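Local coordinates for protein alpha-1,4-endofucoidanase (Mariniflexile fucanivorans, PDB 6DLH) that hydrolyses alpha-1,4 linkages inside fucoidan chains as a retaining endo-acting enzyme of glycoside hydrolase family 107, and carries several bound calcium ions, at residues A[604-607]-A[612-615]; A[556-561]-A[566-571]; A[367-372]-A[409-414]. All blocks are in the same frame, centred on the assembly; numbering follows the deposited sequence.

Along the chain, contact 3 comes first and contacts 2 and 1 follow. Contact 3 joins helices 361-372 and 399-415, which come before and after strand 377-379 of the parallel sheet in the catalytic part of the enzyme. Contacts 2 and 1 lie in an immunoglobulin-like domain downstream, with centres about 7 Å apart, and share one mixed sheet: strand 567-572 of contact 2 is hydrogen-bonded to strand 599-608 of contact 1, which pairs in turn with strand 613-623. The centre of contact 3 is about 42 Å from that of contact 2 and 48 Å from that of contact 1, in keeping with separate hydrophobic cores in a multidomain protein.

Contact 1. Residues A[604-607]-A[612-615]; sequences TFNV and LSSD
With chi1 at -177° the Asn-606 side chain stretches away from its own backbone N, while Asp-615 folds its carboxylate back beside its N (chi1 -58°), and these two torsions bring the polar groups together on one face of a beta hairpin. There Asp-615 OD1 lies 3.4 Å from Asn-606 CB, with the amide and carboxylate planes 64° apart. Ser-613 also reaches this amide, its CB 3.8 Å from Asn-606 CG. Next along this face the methyl CG2 of Thr-604 rests 4.0 Å from Asp-615 CB, while Thr-604 OG1 turns to Ser-572.

Backbone bonds fix the register. Asn-606 and Asp-615 form a non-hydrogen-bonded antiparallel pair, across which Asp-615 CA sends a CA-H...O contact of 3.2 Å to Phe-605 O. Val-607 and Ser-614 form the adjoining hydrogen-bonded pair: Val-607 N gives a nearly linear bond of 3.1 Å to Ser-614 O, and the return bond from Ser-614 N to Val-607 O is more bent, at 3.2 Å. On this second face Val-607 CG1 lies 3.8 Å from Ser-614 OG, whose hydrogen bond goes to Pro-530 O.

The chemistry divides the hairpin into a polar face of Thr-604, Asn-606 and Asp-615 and a face on which buried Phe-605 and Val-607 pack against Trp-532. Ser-614 O also accepts a bond from Trp-532 NE1, so its carbonyl is probably polarised by two donors. Just before the second strand, Leu-612 N bonds OD1 of Asp-609, a calcium ligand within the same turn, so the turn is braced internally beside the metal site.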
# COMPACT_ATOMS: atom_id res chain seq x y z
N THR A 604 -25.88 -14.85 8.81
CA THR A 604 -26.30 -14.96 7.42
C THR A 604 -25.73 -13.80 6.62
O THR A 604 -25.77 -12.66 7.07
CB THR A 604 -27.82 -15.06 7.28
OG1 THR A 604 -28.27 -16.20 8.01
CG2 THR A 604 -28.29 -15.19 5.85
N PHE A 605 -25.22 -14.10 5.41
CA PHE A 605 -24.71 -13.08 4.51
C PHE A 605 -25.36 -13.20 3.13
O PHE A 605 -25.40 -14.28 2.54
CB PHE A 605 -23.17 -13.09 4.51
CG PHE A 605 -22.55 -12.35 5.67
CD1 PHE A 605 -22.38 -12.97 6.90
CD2 PHE A 605 -22.15 -11.02 5.54
CE1 PHE A 605 -21.83 -12.28 7.98
CE2 PHE A 605 -21.60 -10.34 6.61
CZ PHE A 605 -21.44 -10.97 7.83
N ASN A 606 -25.88 -12.07 2.64
CA ASN A 606 -26.46 -12.01 1.30
C ASN A 606 -25.45 -11.39 0.34
O ASN A 606 -24.81 -10.40 0.69
CB ASN A 606 -27.78 -11.25 1.28
CG ASN A 606 -28.43 -11.25 -0.09
OD1 ASN A 606 -29.12 -12.20 -0.46
ND2 ASN A 606 -28.22 -10.18 -0.85
N VAL A 607 -25.32 -11.97 -0.85
CA VAL A 607 -24.61 -11.35 -1.96
C VAL A 607 -25.62 -11.13 -3.09
O VAL A 607 -26.29 -12.08 -3.50
CB VAL A 607 -23.40 -12.18 -2.42
CG1 VAL A 607 -23.79 -13.58 -2.89
CG2 VAL A 607 -22.57 -11.47 -3.48
N LEU A 612 -30.74 -10.66 -8.76
CA LEU A 612 -30.77 -11.94 -8.05
C LEU A 612 -29.74 -11.93 -6.93
O LEU A 612 -28.79 -11.13 -6.95
CB LEU A 612 -30.49 -13.08 -9.04
CG LEU A 612 -31.42 -13.17 -10.25
CD1 LEU A 612 -30.88 -14.13 -11.30
CD2 LEU A 612 -32.83 -13.56 -9.83
N SER A 613 -29.93 -12.82 -5.95
CA SER A 613 -29.04 -12.95 -4.80
C SER A 613 -29.04 -14.38 -4.27
O SER A 613 -29.79 -15.23 -4.76
CB SER A 613 -29.41 -11.96 -3.73
OG SER A 613 -30.69 -12.24 -3.21
N SER A 614 -28.18 -14.64 -3.27
CA SER A 614 -28.07 -15.93 -2.59
C SER A 614 -27.41 -15.74 -1.22
O SER A 614 -26.65 -14.80 -1.03
CB SER A 614 -27.33 -16.95 -3.43
OG SER A 614 -25.96 -16.61 -3.59
N ASP A 615 -27.72 -16.64 -0.28
CA ASP A 615 -27.25 -16.51 1.09
C ASP A 615 -26.20 -17.58 1.38
O ASP A 615 -26.05 -18.55 0.63
CB ASP A 615 -28.41 -16.60 2.09
CG ASP A 615 -29.49 -15.55 1.90
OD1 ASP A 615 -29.15 -14.38 1.64
OD2 ASP A 615 -30.68 -15.92 2.02

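Contact 2. Residues A[556-561]-A[566-571]. With CA (calcium ion), chain G.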
# COMPACT_ATOMS: atom_id res chain seq x y z
N VAL A 556 -12.90 -15.34 -4.62
CA VAL A 556 -12.42 -16.22 -3.56
C VAL A 556 -13.61 -16.70 -2.75
O VAL A 556 -13.84 -17.90 -2.62
CB VAL A 556 -11.37 -15.53 -2.66
CG1 VAL A 556 -10.76 -16.50 -1.65
CG2 VAL A 556 -10.28 -14.83 -3.45
N ASP A 557 -14.38 -15.74 -2.22
CA ASP A 557 -15.44 -16.04 -1.26
C ASP A 557 -16.82 -15.94 -1.92
O ASP A 557 -17.77 -16.55 -1.43
CB ASP A 557 -15.30 -15.18 -0.00
CG ASP A 557 -13.93 -15.31 0.63
OD1 ASP A 557 -13.60 -16.41 1.09
OD2 ASP A 557 -13.19 -14.31 0.63
N PHE A 558 -16.92 -15.17 -3.01
CA PHE A 558 -18.18 -14.96 -3.72
C PHE A 558 -17.87 -14.57 -5.16
O PHE A 558 -16.75 -14.13 -5.45
CB PHE A 558 -19.04 -13.93 -2.97
CG PHE A 558 -18.42 -12.56 -2.86
CD1 PHE A 558 -18.68 -11.58 -3.81
CD2 PHE A 558 -17.55 -12.25 -1.82
CE1 PHE A 558 -18.09 -10.32 -3.71
CE2 PHE A 558 -16.97 -11.00 -1.73
CZ PHE A 558 -17.24 -10.04 -2.67
N TYR A 559 -18.84 -14.73 -6.07
CA TYR A 559 -18.55 -14.47 -7.47
C TYR A 559 -19.83 -14.31 -8.29
O TYR A 559 -20.89 -14.78 -7.89
CB TYR A 559 -17.63 -15.56 -8.04
CG TYR A 559 -17.18 -15.31 -9.45
CD1 TYR A 559 -16.24 -14.33 -9.75
CD2 TYR A 559 -17.70 -16.04 -10.51
CE1 TYR A 559 -15.82 -14.10 -11.05
CE2 TYR A 559 -17.30 -15.82 -11.82
CZ TYR A 559 -16.36 -14.85 -12.09
OH TYR A 559 -15.96 -14.63 -13.38
N ASP A 560 -19.70 -13.65 -9.45
CA ASP A 560 -20.80 -13.40 -10.36
C ASP A 560 -20.33 -13.64 -11.80
O ASP A 560 -19.36 -13.04 -12.25
CB ASP A 560 -21.37 -11.99 -10.20
CG ASP A 560 -22.60 -11.73 -11.06
OD1 ASP A 560 -22.45 -11.59 -12.30
OD2 ASP A 560 -23.70 -11.69 -10.49
N PHE A 561 -21.06 -14.50 -12.52
CA PHE A 561 -20.55 -15.02 -13.78
C PHE A 561 -20.76 -14.03 -14.91
O PHE A 561 -20.25 -14.25 -16.01
CB PHE A 561 -21.10 -16.42 -14.08
CG PHE A 561 -20.36 -17.52 -13.37
CD1 PHE A 561 -20.72 -17.91 -12.09
CD2 PHE A 561 -19.27 -18.14 -13.97
CE1 PHE A 561 -20.02 -18.90 -11.43
CE2 PHE A 561 -18.57 -19.14 -13.31
CZ PHE A 561 -18.95 -19.52 -12.03
N LEU A 566 -21.52 -6.14 -7.16
CA LEU A 566 -22.13 -6.91 -6.10
C LEU A 566 -22.18 -6.12 -4.80
O LEU A 566 -21.30 -5.30 -4.53
CB LEU A 566 -21.35 -8.22 -5.88
CG LEU A 566 -21.24 -9.13 -7.10
CD1 LEU A 566 -20.46 -10.40 -6.75
CD2 LEU A 566 -22.62 -9.48 -7.65
N THR A 567 -23.21 -6.40 -3.99
CA THR A 567 -23.38 -5.87 -2.65
C THR A 567 -23.52 -7.03 -1.68
O THR A 567 -24.27 -7.97 -1.94
CB THR A 567 -24.63 -4.98 -2.57
OG1 THR A 567 -24.56 -4.03 -3.64
CG2 THR A 567 -24.79 -4.28 -1.23
N ILE A 568 -22.80 -6.94 -0.55
CA ILE A 568 -22.89 -7.91 0.52
C ILE A 568 -23.57 -7.25 1.71
O ILE A 568 -23.28 -6.09 2.03
CB ILE A 568 -21.50 -8.46 0.91
CG1 ILE A 568 -20.83 -9.15 -0.28
CG2 ILE A 568 -21.60 -9.39 2.12
CD1 ILE A 568 -19.41 -9.54 -0.02
N THR A 569 -24.46 -8.00 2.36
CA THR A 569 -25.21 -7.55 3.52
C THR A 569 -25.15 -8.66 4.57
O THR A 569 -25.23 -9.84 4.24
CB THR A 569 -26.68 -7.31 3.17
OG1 THR A 569 -26.75 -6.57 1.96
CG2 THR A 569 -27.45 -6.59 4.26
N LYS A 570 -24.98 -8.24 5.83
CA LYS A 570 -25.24 -9.11 6.96
C LYS A 570 -26.74 -9.07 7.22
O LYS A 570 -27.31 -7.99 7.38
CB LYS A 570 -24.46 -8.59 8.17
CG LYS A 570 -24.82 -9.21 9.52
CD LYS A 570 -23.98 -8.65 10.64
CE LYS A 570 -24.42 -9.12 12.01
NZ LYS A 570 -23.73 -8.38 13.09
N THR A 571 -27.38 -10.25 7.25
CA THR A 571 -28.83 -10.32 7.36
C THR A 571 -29.28 -10.87 8.72
O THR A 571 -30.43 -10.68 9.10
CB THR A 571 -29.51 -10.98 6.15
OG1 THR A 571 -29.05 -12.32 6.03
CG2 THR A 571 -29.28 -10.24 4.84
CA CA G . -25.38 -11.80 -12.36
O HOH W 1 -27.63 -11.51 -13.56
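Leu-566 leads strand 567-572 of this immunoglobulin-like domain into the hydrophobic core, and its two methyls part there. CD1 sits in the plane of the Phe-558 ring at its edge, 3.6 Å from Phe-558 CD1. CD2 turns to Asp-560, 3.8 Å from Asp-560 CB, and so packs an apolar group beside a calcium ligand. Asp-560 OD2 binds the ion at 2.5 Å, and a water, Gly-528 O, Glu-562, Asp-564 and Asp-609 complete the site.

Two residues on, Ile-568 lays CD1 over one face of the same ring. This is a CH-pi contact, with CD1 3.6 Å from the centroid of the Phe-558 ring and displaced toward CE2. With chi1 at 62° the ring, entering from strand 558-559, which is paired with strand 531-532, offers a face to Ile-568 and an edge to Leu-566. An alanine in place of Phe-558 would probably open a gap beneath Ile-568 CD1 and deprive Leu-566 CD1 of its aromatic neighbour.

Farther along, Thr-569 and Thr-571 join the sheet through their backbones. Thr-569 O accepts a bond from Asn-606 N. The next such bond runs from Thr-571 N to Thr-604 O, over 2.9 Å.

Contact 3. Residues A[367-372]-A[409-414]; sequences WTSTGI and DTYLKE
Tyr-411 and Ser-369 meet between two helices of the catalytic domain, whose seven parallel strands and surrounding helices are consistent with a (beta/alpha)-barrel related to that of family GH29. Helix 361-372 belongs to the beta-alpha-beta crossover from strand 341-342 to strand 377-379, and helix 399-415 follows that strand, so the contact joins successive helices of the fold. The nearest CA atoms, those of Ser-369 and Leu-412, are 7.3 Å apart, and the contact itself is made by side chains.

The Tyr-411 side chain can be followed across the groove between the helices. CB is still 5.9 Å from Ser-369 CB, and CG, set anti to the backbone N (chi1 -177°), aims the ring at the other helix. CD1 then comes to 3.9 Å from Ser-369 CB, and CE1 makes the closest approach, 3.5 Å from the same carbon. The ring is met obliquely. At CZ the distance to Ser-369 CB has grown to 4.2 Å, and OH runs on past the serine, 4.4 Å from Ser-369 OG. Ser-369 OG is engaged within its own helix, bonded to Val-365 O and Glu-366 O; chi1 of 53° turns OG back toward those carbonyls, while CB, which the backbone already directs at the other helix, meets the tyrosine.

Deeper in the groove, Leu-412 and Ile-372 both also rest on Leu-46 of strand 46-49, one of the parallel strands. Leu-412 touches Thr-77 as well, a ligand of a nearby calcium ion, and Asp-409 OD1 on the same helix hydrogen-bonds Thr-77 OG1. The Leu-412 and Ile-372 side chains cross at about a right angle and touch by one methyl each, Ile-372 CD1 lying 4.0 Å from Leu-412 CD1.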
# COMPACT_ATOMS: atom_id res chain seq x y z
N TRP A 367 6.26 24.54 -12.36
CA TRP A 367 7.32 23.54 -12.18
C TRP A 367 6.97 22.30 -13.00
O TRP A 367 7.81 21.80 -13.75
CB TRP A 367 7.52 23.16 -10.70
CG TRP A 367 8.28 24.12 -9.83
CD1 TRP A 367 8.09 25.47 -9.72
CD2 TRP A 367 9.31 23.79 -8.89
NE1 TRP A 367 8.95 26.00 -8.80
CE2 TRP A 367 9.70 24.99 -8.26
CE3 TRP A 367 9.96 22.60 -8.52
CZ2 TRP A 367 10.70 25.03 -7.28
CZ3 TRP A 367 10.94 22.64 -7.56
CH2 TRP A 367 11.31 23.84 -6.95
N THR A 368 5.73 21.83 -12.85
CA THR A 368 5.30 20.61 -13.51
C THR A 368 5.42 20.77 -15.02
O THR A 368 6.03 19.94 -15.69
CB THR A 368 3.90 20.17 -13.04
OG1 THR A 368 3.94 19.96 -11.63
CG2 THR A 368 3.43 18.89 -13.70
N SER A 369 4.86 21.87 -15.55
CA SER A 369 4.79 22.06 -16.99
C SER A 369 6.18 22.34 -17.56
O SER A 369 6.51 21.88 -18.65
CB SER A 369 3.79 23.12 -17.37
OG SER A 369 4.04 24.33 -16.67
N THR A 370 7.00 23.10 -16.81
CA THR A 370 8.37 23.35 -17.23
C THR A 370 9.10 22.01 -17.33
O THR A 370 9.83 21.76 -18.28
CB THR A 370 9.10 24.33 -16.29
OG1 THR A 370 8.54 25.63 -16.45
CG2 THR A 370 10.59 24.41 -16.57
N GLY A 371 8.87 21.14 -16.34
CA GLY A 371 9.61 19.89 -16.24
C GLY A 371 9.23 18.86 -17.30
O GLY A 371 10.10 18.10 -17.74
N ILE A 372 7.95 18.79 -17.69
CA ILE A 372 7.46 17.63 -18.44
C ILE A 372 7.00 17.99 -19.86
O ILE A 372 7.07 17.15 -20.75
CB ILE A 372 6.41 16.79 -17.67
CG1 ILE A 372 5.03 17.46 -17.60
CG2 ILE A 372 6.91 16.39 -16.29
CD1 ILE A 372 3.94 16.57 -17.00
N ASP A 409 -3.91 19.81 -14.21
CA ASP A 409 -4.59 19.00 -15.21
C ASP A 409 -5.20 19.91 -16.28
O ASP A 409 -5.04 19.65 -17.46
CB ASP A 409 -5.60 18.03 -14.58
CG ASP A 409 -6.02 16.87 -15.48
OD1 ASP A 409 -5.14 16.12 -15.93
OD2 ASP A 409 -7.23 16.70 -15.68
N THR A 410 -5.86 20.99 -15.84
CA THR A 410 -6.48 21.94 -16.76
C THR A 410 -5.43 22.46 -17.73
O THR A 410 -5.64 22.49 -18.94
CB THR A 410 -7.19 23.07 -16.01
OG1 THR A 410 -8.22 22.49 -15.22
CG2 THR A 410 -7.79 24.12 -16.92
N TYR A 411 -4.28 22.87 -17.19
CA TYR A 411 -3.19 23.36 -18.01
C TYR A 411 -2.73 22.30 -19.02
O TYR A 411 -2.62 22.59 -20.21
CB TYR A 411 -2.03 23.87 -17.16
CG TYR A 411 -0.91 24.45 -17.98
CD1 TYR A 411 0.06 23.63 -18.53
CD2 TYR A 411 -0.85 25.82 -18.24
CE1 TYR A 411 1.08 24.15 -19.32
CE2 TYR A 411 0.17 26.35 -19.01
CZ TYR A 411 1.13 25.51 -19.56
OH TYR A 411 2.15 26.01 -20.31
N LEU A 412 -2.40 21.09 -18.55
CA LEU A 412 -1.82 20.09 -19.44
C LEU A 412 -2.82 19.67 -20.52
O LEU A 412 -2.42 19.39 -21.66
CB LEU A 412 -1.31 18.87 -18.64
CG LEU A 412 -0.16 19.13 -17.65
CD1 LEU A 412 0.17 17.88 -16.85
CD2 LEU A 412 1.09 19.64 -18.36
N LYS A 413 -4.12 19.61 -20.18
CA LYS A 413 -5.16 19.26 -21.13
C LYS A 413 -5.14 20.21 -22.32
O LYS A 413 -5.29 19.78 -23.46
CB LYS A 413 -6.54 19.24 -20.46
CG LYS A 413 -6.85 18.01 -19.63
CD LYS A 413 -8.20 18.10 -18.94
CE LYS A 413 -9.35 17.71 -19.84
NZ LYS A 413 -10.65 18.24 -19.34
N GLU A 414 -4.92 21.50 -22.05
CA GLU A 414 -4.93 22.51 -23.10
C GLU A 414 -3.58 22.61 -23.81
O GLU A 414 -3.56 22.81 -25.03
CB GLU A 414 -5.39 23.86 -22.54
CG GLU A 414 -5.57 24.92 -23.62
CD GLU A 414 -6.15 26.23 -23.12
OE1 GLU A 414 -6.62 26.26 -21.97
OE2 GLU A 414 -6.16 27.21 -23.90